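Local coordinates for CT263 (PDB 4QAS), which probably hydrolyses the N-glycosidic bond of a futalosine-type nucleoside, acting as an MTAN-like nucleosidase in bacterial menaquinone synthesis, at residues P66-W72 with V154-S159; V59-P65 with F146-Q150; M160-S164 with K186-I191. The protein carries 1 engineered substitution. All coordinates share one frame; numbering follows the deposited sequence. Where two conformers were deposited one is given.

Interaction 1. Residues P66-W72 with V154-S159; sequences PSGYDLW and VACPCS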
loop_
_atom_site.group_PDB
_atom_site.type_symbol
_atom_site.label_atom_id
_atom_site.label_comp_id
_atom_site.label_asym_id
_atom_site.label_seq_id
_atom_site.Cartn_x
_atom_site.Cartn_y
_atom_site.Cartn_z
ATOM N N PRO A 66 11.745 -21.887 -5.924
ATOM C CA PRO A 66 12.156 -20.841 -6.863
ATOM C C PRO A 66 13.578 -20.373 -6.589
ATOM O O PRO A 66 13.942 -20.057 -5.456
ATOM C CB PRO A 66 11.141 -19.724 -6.594
ATOM C CG PRO A 66 9.962 -20.414 -6.052
ATOM C CD PRO A 66 10.479 -21.552 -5.255
ATOM N N SER A 67 14.364 -20.279 -7.643
ATOM C CA SER A 67 15.737 -19.815 -7.547
ATOM C C SER A 67 15.820 -18.345 -7.958
ATOM O O SER A 67 14.932 -17.802 -8.624
ATOM C CB SER A 67 16.633 -20.653 -8.458
ATOM O OG SER A 67 16.183 -20.547 -9.796
ATOM N N GLY A 68 16.883 -17.693 -7.498
ATOM C CA GLY A 68 17.291 -16.410 -8.029
ATOM C C GLY A 68 16.815 -15.195 -7.265
ATOM O O GLY A 68 17.229 -14.081 -7.606
ATOM N N TYR A 69 15.925 -15.349 -6.290
ATOM C CA TYR A 69 15.471 -14.180 -5.555
ATOM C C TYR A 69 16.516 -13.761 -4.518
ATOM O O TYR A 69 17.385 -14.535 -4.132
ATOM C CB TYR A 69 14.124 -14.471 -4.888
ATOM C CG TYR A 69 13.010 -14.660 -5.899
ATOM C CD1 TYR A 69 12.389 -13.566 -6.492
ATOM C CD2 TYR A 69 12.609 -15.931 -6.293
ATOM C CE1 TYR A 69 11.377 -13.737 -7.428
ATOM C CE2 TYR A 69 11.601 -16.107 -7.227
ATOM C CZ TYR A 69 11.005 -15.010 -7.800
ATOM O OH TYR A 69 10.001 -15.175 -8.729
ATOM N N ASP A 70 16.399 -12.519 -4.060
ATOM C CA ASP A 70 17.250 -11.986 -2.996
ATOM C C ASP A 70 16.620 -12.073 -1.620
ATOM O O ASP A 70 17.339 -12.018 -0.622
ATOM C CB ASP A 70 17.557 -10.529 -3.302
ATOM C CG ASP A 70 18.342 -10.391 -4.587
ATOM O OD1 ASP A 70 19.481 -10.877 -4.626
ATOM O OD2 ASP A 70 17.829 -9.841 -5.579
ATOM N N LEU A 71 15.313 -12.225 -1.552
ATOM C CA LEU A 71 14.586 -12.326 -0.298
ATOM C C LEU A 71 13.251 -12.959 -0.614
ATOM O O LEU A 71 12.646 -12.644 -1.649
ATOM C CB LEU A 71 14.352 -10.937 0.312
ATOM C CG LEU A 71 13.558 -10.875 1.621
ATOM C CD1 LEU A 71 14.232 -11.628 2.768
ATOM C CD2 LEU A 71 13.354 -9.424 2.020
ATOM N N TRP A 72 12.804 -13.846 0.267
ATOM C CA TRP A 72 11.422 -14.296 0.296
ATOM C C TRP A 72 10.729 -13.700 1.519
ATOM O O TRP A 72 11.309 -13.670 2.609
ATOM C CB TRP A 72 11.332 -15.816 0.439
ATOM C CG TRP A 72 11.854 -16.681 -0.661
ATOM C CD1 TRP A 72 12.587 -16.307 -1.749
ATOM C CD2 TRP A 72 11.691 -18.093 -0.753
ATOM N NE1 TRP A 72 12.871 -17.409 -2.520
ATOM C CE2 TRP A 72 12.334 -18.521 -1.924
ATOM C CE3 TRP A 72 11.029 -19.033 0.047
ATOM C CZ2 TRP A 72 12.360 -19.856 -2.315
ATOM C CZ3 TRP A 72 11.055 -20.361 -0.336
ATOM C CH2 TRP A 72 11.713 -20.764 -1.509
ATOM N N VAL A 154 17.687 -22.880 -1.321
ATOM C CA VAL A 154 18.269 -21.973 -2.306
ATOM C C VAL A 154 19.080 -20.868 -1.641
ATOM O O VAL A 154 19.450 -19.888 -2.301
ATOM C CB VAL A 154 17.211 -21.408 -3.270
ATOM C CG1 VAL A 154 16.752 -22.475 -4.245
ATOM C CG2 VAL A 154 16.037 -20.852 -2.505
ATOM N N ALA A 155 19.378 -21.008 -0.350
ATOM C CA ALA A 155 20.261 -20.080 0.349
ATOM C C ALA A 155 19.709 -18.667 0.293
ATOM O O ALA A 155 20.455 -17.680 0.270
ATOM C CB ALA A 155 21.691 -20.143 -0.197
ATOM N N CYS A 156 18.406 -18.572 0.254
ATOM C CA CYS A 156 17.783 -17.276 0.157
ATOM C C CYS A 156 17.257 -16.889 1.521
ATOM O O CYS A 156 16.485 -17.667 2.121
ATOM C CB CYS A 156 16.638 -17.361 -0.834
ATOM S SG CYS A 156 15.922 -15.788 -1.207
ATOM N N PRO A 157 17.525 -15.679 2.024
ATOM C CA PRO A 157 16.924 -15.289 3.302
ATOM C C PRO A 157 15.401 -15.279 3.208
ATOM O O PRO A 157 14.814 -15.000 2.159
ATOM C CB PRO A 157 17.467 -13.873 3.545
ATOM C CG PRO A 157 18.541 -13.655 2.554
ATOM C CD PRO A 157 18.318 -14.594 1.422
ATOM N N CYS A 158 14.748 -15.612 4.325
ATOM C CA CYS A 158 13.295 -15.690 4.418
ATOM C C CYS A 158 12.814 -14.919 5.633
ATOM O O CYS A 158 13.356 -15.100 6.736
ATOM C CB CYS A 158 12.841 -17.149 4.561
ATOM S SG CYS A 158 11.071 -17.425 4.458
ATOM N N SER A 159 11.827 -14.061 5.430
ATOM C CA SER A 159 11.180 -13.323 6.498
ATOM C C SER A 159 9.703 -13.642 6.473
ATOM O O SER A 159 9.172 -14.097 5.468
ATOM C CB SER A 159 11.372 -11.814 6.331
ATOM O OG SER A 159 12.709 -11.440 6.391
HETATM O O HOH W 1 17.770 -17.589 -3.916
#
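W72 and C158 pair as a parallel beta bridge where strands 71-80 and 158-167 begin side by side in the mixed central sheet of this nucleosidase fold. W72 sits between the two hydrogen bonds of the parallel ladder. Its N-H runs almost straight to P157 O (3.0 Å, 176° at the hydrogen), and its carbonyl receives the N-H of S159 at 2.9 Å. The CA of C158 adds a CH...O contact to the same W72 oxygen.

The indole of W72 lies against the turn V154-C156 that leads into the second strand. With C156 SG anti to the backbone nitrogen (chi1 -172°), the sulfur reaches W72 CD1 at 3.4 Å. It lies obliquely off the normal of the five-membered ring, 4.0 Å from the centroid, in a sulfur-aromatic contact, while C156 CB stands over one face of the ring. Farther along the indole, V154 CG2 meets CZ2 at 3.8 Å, the valine crossing the tryptophan at about a right angle. P66 O and Y69 CB lie in the ring plane at its edge. On L71 the methyl CD1 rests beside P157 O.

Helix 144-153 also packs on W72, through I147, Q150 and A151, and L10 and I12 of strand 7-13 touch it too. Two side chains find their polar partners outside the segments: Y69 OH in D46, S159 OG in the carbonyl of T112. The two loops are joined by a water that donates to Y69 O at 3.1 Å and to V154 O at 3.3 Å.

Interaction 2. Residues V59-P65 with F146-Q150; sequences VQALSPP and FIAKQ
The loop leading towards strand 71-80 docks on helix 144-153, one of the helices flanking the central sheet of the alpha/beta fold, through V59, L62 and P65 on the loop and F146, I147 and Q150 on the helix. V59-A61 forms a short 3-10 segment within the loop, and a cis peptide bond joins S63 to P64 farther on.

The direct polar link is made by the carboxamide of Q150. Its NE2 donates to L62 O at 3.0 Å, with 169° at the hydrogen. The acceptor lies within the amide plane of Q150, whereas the donor stands above the carbonyl plane of L62. With CG beside the backbone nitrogen (chi1 -65°), that carbon lies over one face of the F146 ring, 3.7 Å above its plane and offset toward the rim, and the bend at chi2 (-53°) then turns the amide toward the loop. Within the helix, the aliphatic part of Q150 thus lies against F146, four residues earlier.

At the far end of that ring V59 O approaches CZ near the ring plane, at 3.5 Å, while also accepting the N-H of L62 that closes the 3-10 turn. V59 CG2 meets CE1 at 3.9 Å, and L62 CB touches CE2 obliquely. L62 continues with CD1 against I147 CG1, and this buried leucine also packs on I12, L50 and W72. P65 CB rests on the carbonyl oxygen of Q150. A water receives the second proton of Q150 NE2 at 2.9 Å and lies 2.8 Å from S63 OG.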
loop_
_atom_site.group_PDB
_atom_site.type_symbol
_atom_site.label_atom_id
_atom_site.label_comp_id
_atom_site.label_asym_id
_atom_site.label_seq_id
_atom_site.Cartn_x
_atom_site.Cartn_y
_atom_site.Cartn_z
ATOM N N VAL A 59 3.292 -30.340 -1.782
ATOM C CA VAL A 59 4.714 -30.013 -1.663
ATOM C C VAL A 59 5.226 -29.362 -2.938
ATOM O O VAL A 59 6.076 -28.467 -2.890
ATOM C CB VAL A 59 5.550 -31.249 -1.290
ATOM C CG1 VAL A 59 5.474 -32.342 -2.385
ATOM C CG2 VAL A 59 7.005 -30.827 -1.050
ATOM N N GLN A 60 4.716 -29.793 -4.094
ATOM C CA GLN A 60 5.172 -29.229 -5.359
ATOM C C GLN A 60 4.750 -27.774 -5.562
ATOM O O GLN A 60 5.089 -27.196 -6.601
ATOM C CB GLN A 60 4.706 -30.116 -6.509
ATOM C CG GLN A 60 5.385 -31.488 -6.477
ATOM C CD GLN A 60 5.029 -32.360 -7.658
ATOM O OE1 GLN A 60 4.382 -33.395 -7.501
ATOM N NE2 GLN A 60 5.461 -31.952 -8.852
ATOM N N ALA A 61 4.048 -27.159 -4.613
ATOM C CA ALA A 61 3.799 -25.728 -4.702
ATOM C C ALA A 61 5.089 -24.926 -4.600
ATOM O O ALA A 61 5.154 -23.795 -5.098
ATOM C CB ALA A 61 2.853 -25.304 -3.584
ATOM N N LEU A 62 6.109 -25.473 -3.925
ATOM C CA LEU A 62 7.397 -24.808 -3.729
ATOM C C LEU A 62 8.536 -25.804 -3.845
ATOM O O LEU A 62 9.575 -25.662 -3.190
ATOM C CB LEU A 62 7.475 -24.138 -2.345
ATOM C CG LEU A 62 7.098 -22.678 -2.174
ATOM C CD1 LEU A 62 7.460 -22.280 -0.744
ATOM C CD2 LEU A 62 7.768 -21.749 -3.158
ATOM N N SER A 63 8.357 -26.824 -4.670
ATOM C CA SER A 63 9.369 -27.836 -4.859
ATOM C C SER A 63 9.388 -28.187 -6.345
ATOM O O SER A 63 8.371 -28.649 -6.871
ATOM C CB SER A 63 9.032 -29.065 -4.033
ATOM O OG SER A 63 10.020 -30.061 -4.211
ATOM N N PRO A 64 10.522 -27.943 -7.041
ATOM C CA PRO A 64 11.745 -27.321 -6.517
ATOM C C PRO A 64 11.501 -25.869 -6.143
ATOM O O PRO A 64 10.607 -25.228 -6.706
ATOM C CB PRO A 64 12.721 -27.394 -7.695
ATOM C CG PRO A 64 11.871 -27.459 -8.893
ATOM C CD PRO A 64 10.616 -28.189 -8.492
ATOM N N PRO A 65 12.255 -25.361 -5.168
ATOM C CA PRO A 65 12.034 -23.993 -4.730
ATOM C C PRO A 65 12.444 -23.011 -5.809
ATOM O O PRO A 65 13.398 -23.253 -6.570
ATOM C CB PRO A 65 12.934 -23.871 -3.488
ATOM C CG PRO A 65 13.966 -24.858 -3.670
ATOM C CD PRO A 65 13.354 -25.999 -4.429
ATOM N N PHE A 146 7.255 -24.979 6.322
ATOM C CA PHE A 146 7.501 -25.488 4.983
ATOM C C PHE A 146 8.210 -24.453 4.121
ATOM O O PHE A 146 9.190 -24.770 3.445
ATOM C CB PHE A 146 6.163 -25.897 4.360
ATOM C CG PHE A 146 6.247 -26.215 2.895
ATOM C CD1 PHE A 146 6.987 -27.295 2.477
ATOM C CD2 PHE A 146 5.601 -25.434 1.941
ATOM C CE1 PHE A 146 7.097 -27.629 1.141
ATOM C CE2 PHE A 146 5.706 -25.760 0.588
ATOM C CZ PHE A 146 6.461 -26.861 0.195
ATOM N N ILE A 147 7.747 -23.203 4.170
ATOM C CA ILE A 147 8.325 -22.173 3.316
ATOM C C ILE A 147 9.748 -21.856 3.757
ATOM O O ILE A 147 10.647 -21.727 2.928
ATOM C CB ILE A 147 7.432 -20.921 3.326
ATOM C CG1 ILE A 147 6.071 -21.251 2.703
ATOM C CG2 ILE A 147 8.113 -19.780 2.569
ATOM C CD1 ILE A 147 4.993 -20.215 2.969
ATOM N N ALA A 148 9.958 -21.675 5.070
ATOM C CA ALA A 148 11.303 -21.363 5.558
ATOM C C ALA A 148 12.281 -22.470 5.205
ATOM O O ALA A 148 13.446 -22.209 4.871
ATOM C CB ALA A 148 11.296 -21.164 7.067
ATOM N N LYS A 149 11.851 -23.729 5.319
ATOM C CA LYS A 149 12.745 -24.834 4.990
ATOM C C LYS A 149 13.062 -24.860 3.502
ATOM O O LYS A 149 14.214 -25.083 3.112
ATOM C CB LYS A 149 12.133 -26.152 5.448
ATOM C CG LYS A 149 12.983 -27.374 5.148
ATOM C CD LYS A 149 14.310 -27.324 5.904
ATOM C CE LYS A 149 15.112 -28.611 5.747
ATOM N NZ LYS A 149 15.432 -28.901 4.323
ATOM N N GLN A 150 12.064 -24.600 2.651
ATOM C CA GLN A 150 12.339 -24.527 1.217
ATOM C C GLN A 150 13.282 -23.374 0.893
ATOM O O GLN A 150 14.156 -23.512 0.034
ATOM C CB GLN A 150 11.041 -24.432 0.409
ATOM C CG GLN A 150 10.143 -25.667 0.505
ATOM C CD GLN A 150 10.883 -26.933 0.163
ATOM O OE1 GLN A 150 11.347 -27.651 1.048
ATOM N NE2 GLN A 150 11.016 -27.213 -1.126
HETATM O O HOH W 2 12.244 -29.378 -2.668
#

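Interaction 3. Residues M160-S164 with K186-I191; sequences MIKVS and KLAEAI
The carbonyl oxygen of L187 accepts two backbone N-H groups of its own helix, a sound bond from I191 N at 2.9 Å and a weak one from A190 N at 3.1 Å. This turn of helix 180-197 carries the residues that face strand 158-167 across a largely buried layer in which aliphatic carbons make the contacts. The segments run roughly antiparallel, at 147°, with 8.9 Å between their axes, as the helix packs back over the central sheet.

I161 and V163 point toward the helix, and L187 CD2 lodges between them, 3.8 Å from I161 CG2 and 3.8 Å from V163 CG1. The two branches of V163 divide their work: chi1 of 62° sets CG1 between the backbone nitrogen and the carbonyl carbon, where it meets L187, and CG2 anti to that nitrogen, 3.9 Å from K186 CB. I161 likewise uses both ends, CG2 against A190 CB and CD1 against I191 CG1. K186 contributes only the base of its chain, which bends at chi2 and chi3 and leads the ammonium group away.

K162, between the two apolar residues, points away from the helix, and its NZ forms a salt bridge with D141 and a hydrogen bond to N74. E189 of the same helix packs on F192 of the second subunit. Backbone groups of I161, K162 and V163 bond to neighbouring strands, and K186 O and L187 O to their own helix; the contact itself is aliphatic packing, so cohesion here is probably largely hydrophobic.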
loop_
_atom_site.group_PDB
_atom_site.type_symbol
_atom_site.label_atom_id
_atom_site.label_comp_id
_atom_site.label_asym_id
_atom_site.label_seq_id
_atom_site.Cartn_x
_atom_site.Cartn_y
_atom_site.Cartn_z
ATOM N N MET A 160 9.047 -13.436 7.605
ATOM C CA MET A 160 7.641 -13.747 7.760
ATOM C C MET A 160 6.911 -12.611 8.428
ATOM O O MET A 160 7.398 -12.036 9.389
ATOM C CB MET A 160 7.460 -14.942 8.661
ATOM C CG MET A 160 7.572 -16.220 7.962
ATOM S SD MET A 160 7.352 -17.568 9.068
ATOM C CE MET A 160 8.123 -18.876 8.127
ATOM N N ILE A 161 5.753 -12.309 7.889
ATOM C CA ILE A 161 4.780 -11.384 8.462
ATOM C C ILE A 161 3.540 -12.219 8.739
ATOM O O ILE A 161 3.008 -12.861 7.830
ATOM C CB ILE A 161 4.408 -10.272 7.475
ATOM C CG1 ILE A 161 5.637 -9.459 7.087
ATOM C CG2 ILE A 161 3.356 -9.365 8.082
ATOM C CD1 ILE A 161 5.433 -8.542 5.878
ATOM N N LYS A 162 3.083 -12.217 9.984
ATOM C CA LYS A 162 1.881 -12.947 10.348
ATOM C C LYS A 162 0.955 -12.008 11.101
ATOM O O LYS A 162 1.368 -11.370 12.061
ATOM C CB LYS A 162 2.200 -14.182 11.186
ATOM C CG LYS A 162 3.067 -15.195 10.435
ATOM C CD LYS A 162 2.300 -16.028 9.411
ATOM C CE LYS A 162 3.238 -16.644 8.355
ATOM N NZ LYS A 162 2.595 -17.695 7.550
ATOM N N VAL A 163 -0.300 -11.962 10.660
ATOM C CA VAL A 163 -1.328 -11.162 11.327
ATOM C C VAL A 163 -2.231 -12.105 12.108
ATOM O O VAL A 163 -2.663 -13.126 11.586
ATOM C CB VAL A 163 -2.118 -10.288 10.339
ATOM C CG1 VAL A 163 -2.858 -11.091 9.330
ATOM C CG2 VAL A 163 -3.072 -9.367 11.094
ATOM N N SER A 164 -2.463 -11.779 13.376
ATOM C CA SER A 164 -3.316 -12.611 14.229
ATOM C C SER A 164 -4.760 -12.559 13.742
ATOM O O SER A 164 -5.386 -11.487 13.692
ATOM C CB SER A 164 -3.189 -12.154 15.667
ATOM O OG SER A 164 -3.341 -10.767 15.745
ATOM N N LYS A 186 -4.036 -5.757 6.441
ATOM C CA LYS A 186 -2.909 -5.601 7.363
ATOM C C LYS A 186 -1.624 -6.119 6.749
ATOM O O LYS A 186 -0.560 -5.520 6.919
ATOM C CB LYS A 186 -3.168 -6.328 8.680
ATOM C CG LYS A 186 -4.253 -5.742 9.546
ATOM C CD LYS A 186 -3.932 -4.341 10.050
ATOM C CE LYS A 186 -2.799 -4.323 11.061
ATOM N NZ LYS A 186 -2.555 -2.945 11.587
ATOM N N LEU A 187 -1.687 -7.259 6.080
ATOM C CA LEU A 187 -0.486 -7.778 5.428
ATOM C C LEU A 187 0.045 -6.808 4.379
ATOM O O LEU A 187 1.247 -6.569 4.296
ATOM C CB LEU A 187 -0.769 -9.142 4.818
ATOM C CG LEU A 187 -1.158 -10.222 5.830
ATOM C CD1 LEU A 187 -1.482 -11.465 5.096
ATOM C CD2 LEU A 187 -0.079 -10.457 6.869
ATOM N N ALA A 188 -0.841 -6.232 3.560
ATOM C CA ALA A 188 -0.428 -5.301 2.521
ATOM C C ALA A 188 0.240 -4.090 3.128
ATOM O O ALA A 188 1.259 -3.604 2.619
ATOM C CB ALA A 188 -1.635 -4.899 1.670
ATOM N N GLU A 189 -0.326 -3.594 4.234
ATOM C CA GLU A 189 0.231 -2.427 4.890
ATOM C C GLU A 189 1.615 -2.703 5.451
ATOM O O GLU A 189 2.460 -1.801 5.507
ATOM C CB GLU A 189 -0.756 -1.939 5.949
ATOM C CG GLU A 189 -2.006 -1.381 5.285
ATOM C CD GLU A 189 -3.134 -1.077 6.235
ATOM O OE1 GLU A 189 -2.992 -1.339 7.454
ATOM O OE2 GLU A 189 -4.176 -0.588 5.751
ATOM N N ALA A 190 1.875 -3.935 5.878
ATOM C CA ALA A 190 3.201 -4.274 6.377
ATOM C C ALA A 190 4.197 -4.528 5.255
ATOM O O ALA A 190 5.397 -4.255 5.423
ATOM C CB ALA A 190 3.109 -5.503 7.266
ATOM N N ILE A 191 3.737 -5.057 4.114
ATOM C CA ILE A 191 4.640 -5.345 2.996
ATOM C C ILE A 191 5.171 -4.061 2.378
ATOM O O ILE A 191 6.343 -3.988 1.971
ATOM C CB ILE A 191 3.923 -6.245 1.975
ATOM C CG1 ILE A 191 3.818 -7.658 2.562
ATOM C CG2 ILE A 191 4.670 -6.230 0.625
ATOM C CD1 ILE A 191 2.929 -8.588 1.817
#

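In the fold
Interaction 3 is the most buried of the three, its centre about 8 Å from the centre of the chain, against about 14 and 13 Å for the centres of interactions 1 and 2, which lie nearer the surface and each include a bridging water. Interactions 1 and 3 share strand 158-167, the first at its start through backbone pairing with strand 71-80, the other farther along through aliphatic side-chain packing. Interactions 1 and 2 meet directly: the W72 indole touches P65 and the backbone of I147 and Q150, and V154 packs on P65. In interaction 2 a side-chain amide holds a backbone carbonyl. Its helix, 144-153, directly precedes strand 158-167 in the chain.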